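Local coordinates for aminoacyl-tRNA synthetase (Cryptosporidium parvum, PDB 5F9Z), which probably joins proline to its cognate tRNA at the expense of ATP, and is captured here with the inhibitor halofuginone and an ATP analogue, at residues A[22-26]-A[231-235]; A[359-363]-A[397-401]. All coordinates share one frame; numbering follows the deposited sequence.

Contact 1 (A[22-26]-A[231-235]); sequences KITSF and IPEIG
The Phe-26 side chain meets three side chains of 231-235, each running at about a right angle to it. All three come from the same side of the ring: its CD1 lies 3.5 Å from Glu-233 CB and its CD2 is equally near Ile-234 CG2, while CZ touches Ile-231 CG2 at 3.7 Å. CG of Phe-26 stands trans to the main-chain nitrogen (chi1 -177°), which carries the ring across to the other segment. Met-285 of helix 278-287 packs against both Phe-26 and Ile-231.

Residues 231-235 form the turn between the antiparallel strands 223-231 and 236-247 of the class II synthetase core, and the loop leading into helix 26-36 lies against it. Glu-233 bends at chi2 (75°), bringing its carboxylate beside the extended Lys-22 chain. There OE2 of Glu-233 is 3.5 Å from CE of Lys-22 and 3.8 Å from its NZ, a long salt bridge; the ammonium is held by hydrogen bonds to the carbonyls of Gly-288 and Met-285. Ile-23 CG1 rests on the aliphatic CG of Glu-233. No direct hydrogen bond crosses, but one water donates to Ile-23 O and Glu-233 O, 2.6 Å from each.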
loop_
_atom_site.group_PDB
_atom_site.type_symbol
_atom_site.label_atom_id
_atom_site.label_comp_id
_atom_site.label_asym_id
_atom_site.label_seq_id
_atom_site.Cartn_x
_atom_site.Cartn_y
_atom_site.Cartn_z
ATOM N N LYS A 22 -19.330 7.071 2.173
ATOM C CA LYS A 22 -18.181 6.189 2.375
ATOM C C LYS A 22 -18.491 5.082 3.376
ATOM O O LYS A 22 -18.044 3.941 3.208
ATOM C CB LYS A 22 -16.963 6.991 2.838
ATOM C CG LYS A 22 -15.740 6.126 3.134
ATOM C CD LYS A 22 -14.563 6.941 3.652
ATOM C CE LYS A 22 -13.364 6.042 3.925
ATOM N NZ LYS A 22 -12.175 6.804 4.394
ATOM N N ILE A 23 -19.254 5.394 4.422
ATOM C CA ILE A 23 -19.490 4.418 5.480
ATOM C C ILE A 23 -20.629 3.474 5.111
ATOM O O ILE A 23 -20.499 2.249 5.228
ATOM C CB ILE A 23 -19.755 5.134 6.818
ATOM C CG1 ILE A 23 -18.446 5.685 7.390
ATOM C CG2 ILE A 23 -20.426 4.196 7.808
ATOM C CD1 ILE A 23 -18.574 6.242 8.794
ATOM N N THR A 24 -21.757 4.019 4.653
ATOM C CA THR A 24 -22.932 3.192 4.400
ATOM C C THR A 24 -22.923 2.535 3.024
ATOM O O THR A 24 -23.590 1.511 2.841
ATOM C CB THR A 24 -24.210 4.018 4.562
ATOM O OG1 THR A 24 -24.183 5.126 3.656
ATOM C CG2 THR A 24 -24.334 4.535 5.987
ATOM N N SER A 25 -22.190 3.094 2.052
ATOM C CA SER A 25 -22.108 2.538 0.704
ATOM C C SER A 25 -20.641 2.576 0.263
ATOM O O SER A 25 -20.251 3.308 -0.645
ATOM C CB SER A 25 -23.013 3.297 -0.270
ATOM O OG SER A 25 -23.074 2.645 -1.526
ATOM N N PHE A 26 -19.817 1.754 0.918
ATOM C CA PHE A 26 -18.372 1.832 0.727
ATOM C C PHE A 26 -17.960 1.403 -0.675
ATOM O O PHE A 26 -17.118 2.056 -1.304
ATOM C CB PHE A 26 -17.662 0.978 1.777
ATOM C CG PHE A 26 -16.164 1.045 1.699
ATOM C CD1 PHE A 26 -15.473 2.075 2.312
ATOM C CD2 PHE A 26 -15.446 0.077 1.017
ATOM C CE1 PHE A 26 -14.095 2.141 2.248
ATOM C CE2 PHE A 26 -14.068 0.137 0.947
ATOM C CZ PHE A 26 -13.391 1.170 1.563
ATOM N N ILE A 231 -9.125 -1.610 7.059
ATOM C CA ILE A 231 -10.118 -0.675 6.535
ATOM C C ILE A 231 -11.332 -0.717 7.454
ATOM O O ILE A 231 -12.123 -1.670 7.389
ATOM C CB ILE A 231 -10.500 -1.011 5.086
ATOM C CG1 ILE A 231 -9.245 -1.204 4.231
ATOM C CG2 ILE A 231 -11.382 0.083 4.501
ATOM C CD1 ILE A 231 -8.361 0.021 4.155
ATOM N N PRO A 232 -11.518 0.279 8.324
ATOM C CA PRO A 232 -12.620 0.203 9.299
ATOM C C PRO A 232 -14.002 0.176 8.670
ATOM O O PRO A 232 -14.904 -0.471 9.214
ATOM C CB PRO A 232 -12.418 1.465 10.153
ATOM C CG PRO A 232 -10.984 1.845 9.951
ATOM C CD PRO A 232 -10.664 1.459 8.540
ATOM N N GLU A 233 -14.195 0.854 7.535
ATOM C CA GLU A 233 -15.529 0.976 6.956
ATOM C C GLU A 233 -16.094 -0.361 6.495
ATOM O O GLU A 233 -17.312 -0.478 6.323
ATOM C CB GLU A 233 -15.510 1.967 5.790
ATOM C CG GLU A 233 -15.332 3.427 6.202
ATOM C CD GLU A 233 -13.911 3.757 6.621
ATOM O OE1 GLU A 233 -13.005 2.936 6.365
ATOM O OE2 GLU A 233 -13.699 4.838 7.208
ATOM N N ILE A 234 -15.246 -1.367 6.287
ATOM C CA ILE A 234 -15.697 -2.720 5.989
ATOM C C ILE A 234 -15.195 -3.735 7.002
ATOM O O ILE A 234 -15.505 -4.924 6.874
ATOM C CB ILE A 234 -15.300 -3.152 4.563
ATOM C CG1 ILE A 234 -13.783 -3.098 4.389
ATOM C CG2 ILE A 234 -16.000 -2.286 3.530
ATOM C CD1 ILE A 234 -13.324 -3.528 3.023
ATOM N N GLY A 235 -14.426 -3.306 8.000
ATOM C CA GLY A 235 -13.982 -4.201 9.054
ATOM C C GLY A 235 -13.118 -5.347 8.585
ATOM O O GLY A 235 -13.190 -6.441 9.154
HETATM O O HOH W 1 -19.115 1.266 7.142
#

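Contact 2 (A[359-363]-A[397-401]); sequences VCLRF and IPKLL
Leu-361 and Leu-401 bring their methyl groups together, CD1 of Leu-361 lying 3.7 Å from CD2 of Leu-401. The same CD1 of Leu-361 reaches CB of Leu-400 and CG2 of Ile-397, both at 4.2 Å, so one methyl touches three residues that come together on one side of helix 393-417, one turn apart (Ile-397, then Leu-400 and Leu-401). Cys-360 takes part through carbon: its CB is 3.8 Å from CD2 of Leu-401, which therefore sits against two neighbouring residues of the other segment.

The aromatic contact is made at a ring edge. Ile-397 and Phe-363 approach from opposite directions, and CD1 of Ile-397 lies near the ring plane, 3.5 Å from CZ of Phe-363. With chi1 of Ile-397 at -61° and chi2 at -50°, CG1 and CD1 lead toward that edge. Val-326 and Leu-330 of helix 317-332 also touch Phe-363.

These pairs lay a helix against the sheet of the anticodon-binding domain, an alpha/beta fold in which strand 361-365 is central, flanked by 304-308 and 374-379. The short segment axes approach to 11.3 Å, their directions 146° apart, hence nearer antiparallel than perpendicular. All six touching residues are buried, and neither a hydrogen bond nor a salt bridge crosses between the segments: the helix is held to the strand here by apolar packing alone.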
loop_
_atom_site.group_PDB
_atom_site.type_symbol
_atom_site.label_atom_id
_atom_site.label_comp_id
_atom_site.label_asym_id
_atom_site.label_seq_id
_atom_site.Cartn_x
_atom_site.Cartn_y
_atom_site.Cartn_z
ATOM N N VAL A 359 -6.268 17.223 -4.491
ATOM C CA VAL A 359 -5.206 18.220 -4.411
ATOM C C VAL A 359 -5.176 18.803 -3.004
ATOM O O VAL A 359 -6.208 19.231 -2.472
ATOM C CB VAL A 359 -5.406 19.314 -5.469
ATOM C CG1 VAL A 359 -4.341 20.390 -5.324
ATOM C CG2 VAL A 359 -5.368 18.710 -6.865
ATOM N N CYS A 360 -3.985 18.825 -2.401
ATOM C CA CYS A 360 -3.861 19.159 -0.985
ATOM C C CYS A 360 -4.335 20.579 -0.698
ATOM O O CYS A 360 -5.109 20.811 0.238
ATOM C CB CYS A 360 -2.412 18.979 -0.535
ATOM S SG CYS A 360 -1.721 17.362 -0.926
ATOM N N LEU A 361 -3.872 21.546 -1.484
ATOM C CA LEU A 361 -4.201 22.947 -1.269
ATOM C C LEU A 361 -4.660 23.570 -2.577
ATOM O O LEU A 361 -4.143 23.238 -3.648
ATOM C CB LEU A 361 -2.995 23.726 -0.724
ATOM C CG LEU A 361 -2.253 23.157 0.488
ATOM C CD1 LEU A 361 -0.968 23.933 0.731
ATOM C CD2 LEU A 361 -3.136 23.180 1.725
ATOM N N ARG A 362 -5.631 24.473 -2.489
ATOM C CA ARG A 362 -6.028 25.287 -3.627
ATOM C C ARG A 362 -5.817 26.754 -3.286
ATOM O O ARG A 362 -6.085 27.188 -2.161
ATOM C CB ARG A 362 -7.487 25.033 -4.039
ATOM C CG ARG A 362 -8.548 25.583 -3.104
ATOM C CD ARG A 362 -9.827 25.855 -3.880
ATOM N NE ARG A 362 -10.976 26.108 -3.016
ATOM C CZ ARG A 362 -11.840 25.173 -2.637
ATOM N NH1 ARG A 362 -11.683 23.920 -3.044
ATOM N NH2 ARG A 362 -12.860 25.487 -1.851
ATOM N N PHE A 363 -5.307 27.507 -4.255
ATOM C CA PHE A 363 -5.073 28.936 -4.108
ATOM C C PHE A 363 -6.136 29.682 -4.901
ATOM O O PHE A 363 -6.235 29.514 -6.121
ATOM C CB PHE A 363 -3.676 29.329 -4.591
ATOM C CG PHE A 363 -2.558 28.852 -3.702
ATOM C CD1 PHE A 363 -2.818 28.147 -2.539
ATOM C CD2 PHE A 363 -1.240 29.127 -4.030
ATOM C CE1 PHE A 363 -1.785 27.714 -1.728
ATOM C CE2 PHE A 363 -0.204 28.701 -3.222
ATOM C CZ PHE A 363 -0.477 27.993 -2.071
ATOM N N ILE A 397 4.042 27.282 2.847
ATOM C CA ILE A 397 3.442 26.204 2.062
ATOM C C ILE A 397 4.141 24.872 2.327
ATOM O O ILE A 397 3.450 23.860 2.512
ATOM C CB ILE A 397 3.432 26.547 0.562
ATOM C CG1 ILE A 397 2.595 27.803 0.321
ATOM C CG2 ILE A 397 2.885 25.382 -0.251
ATOM C CD1 ILE A 397 1.228 27.751 0.968
ATOM N N PRO A 398 5.479 24.796 2.352
ATOM C CA PRO A 398 6.105 23.534 2.780
ATOM C C PRO A 398 5.703 23.114 4.183
ATOM O O PRO A 398 5.607 21.911 4.456
ATOM C CB PRO A 398 7.607 23.838 2.686
ATOM C CG PRO A 398 7.703 24.886 1.648
ATOM C CD PRO A 398 6.492 25.748 1.852
ATOM N N LYS A 399 5.454 24.073 5.081
ATOM C CA LYS A 399 4.991 23.727 6.421
ATOM C C LYS A 399 3.566 23.188 6.392
ATOM O O LYS A 399 3.244 22.234 7.112
ATOM C CB LYS A 399 5.083 24.940 7.345
ATOM C CG LYS A 399 6.500 25.344 7.713
ATOM C CD LYS A 399 6.505 26.449 8.760
ATOM C CE LYS A 399 5.807 27.700 8.253
ATOM N NZ LYS A 399 5.835 28.799 9.257
ATOM N N LEU A 400 2.698 23.784 5.570
ATOM C CA LEU A 400 1.314 23.325 5.498
ATOM C C LEU A 400 1.229 21.909 4.944
ATOM O O LEU A 400 0.477 21.076 5.463
ATOM C CB LEU A 400 0.480 24.284 4.648
ATOM C CG LEU A 400 0.077 25.598 5.317
ATOM C CD1 LEU A 400 -0.759 26.447 4.372
ATOM C CD2 LEU A 400 -0.677 25.328 6.610
ATOM N N LEU A 401 1.991 21.616 3.887
ATOM C CA LEU A 401 2.027 20.255 3.362
ATOM C C LEU A 401 2.630 19.295 4.379
ATOM O O LEU A 401 2.187 18.147 4.502
ATOM C CB LEU A 401 2.811 20.220 2.050
ATOM C CG LEU A 401 2.236 21.070 0.913
ATOM C CD1 LEU A 401 3.112 20.978 -0.328
ATOM C CD2 LEU A 401 0.809 20.649 0.599
#

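Both segments of contact 1 precede those of contact 2 along the chain, and the centres of the two contacts lie 28 Å apart, with about 15 Å between nearest atoms. They share no helix or strand. Contact 1 sets the loop before helix 26-36 against a turn of the class II core, with the side chain of Ile-231 about 12 Å from the bound ATP analogue; contact 2 joins a strand and a helix within the anticodon-binding domain. One belongs to the catalytic part of the enzyme, the other to the part that in this family reads the tRNA. This separation is consistent with a modular enzyme in which the catalytic and anticodon-binding parts are separate units.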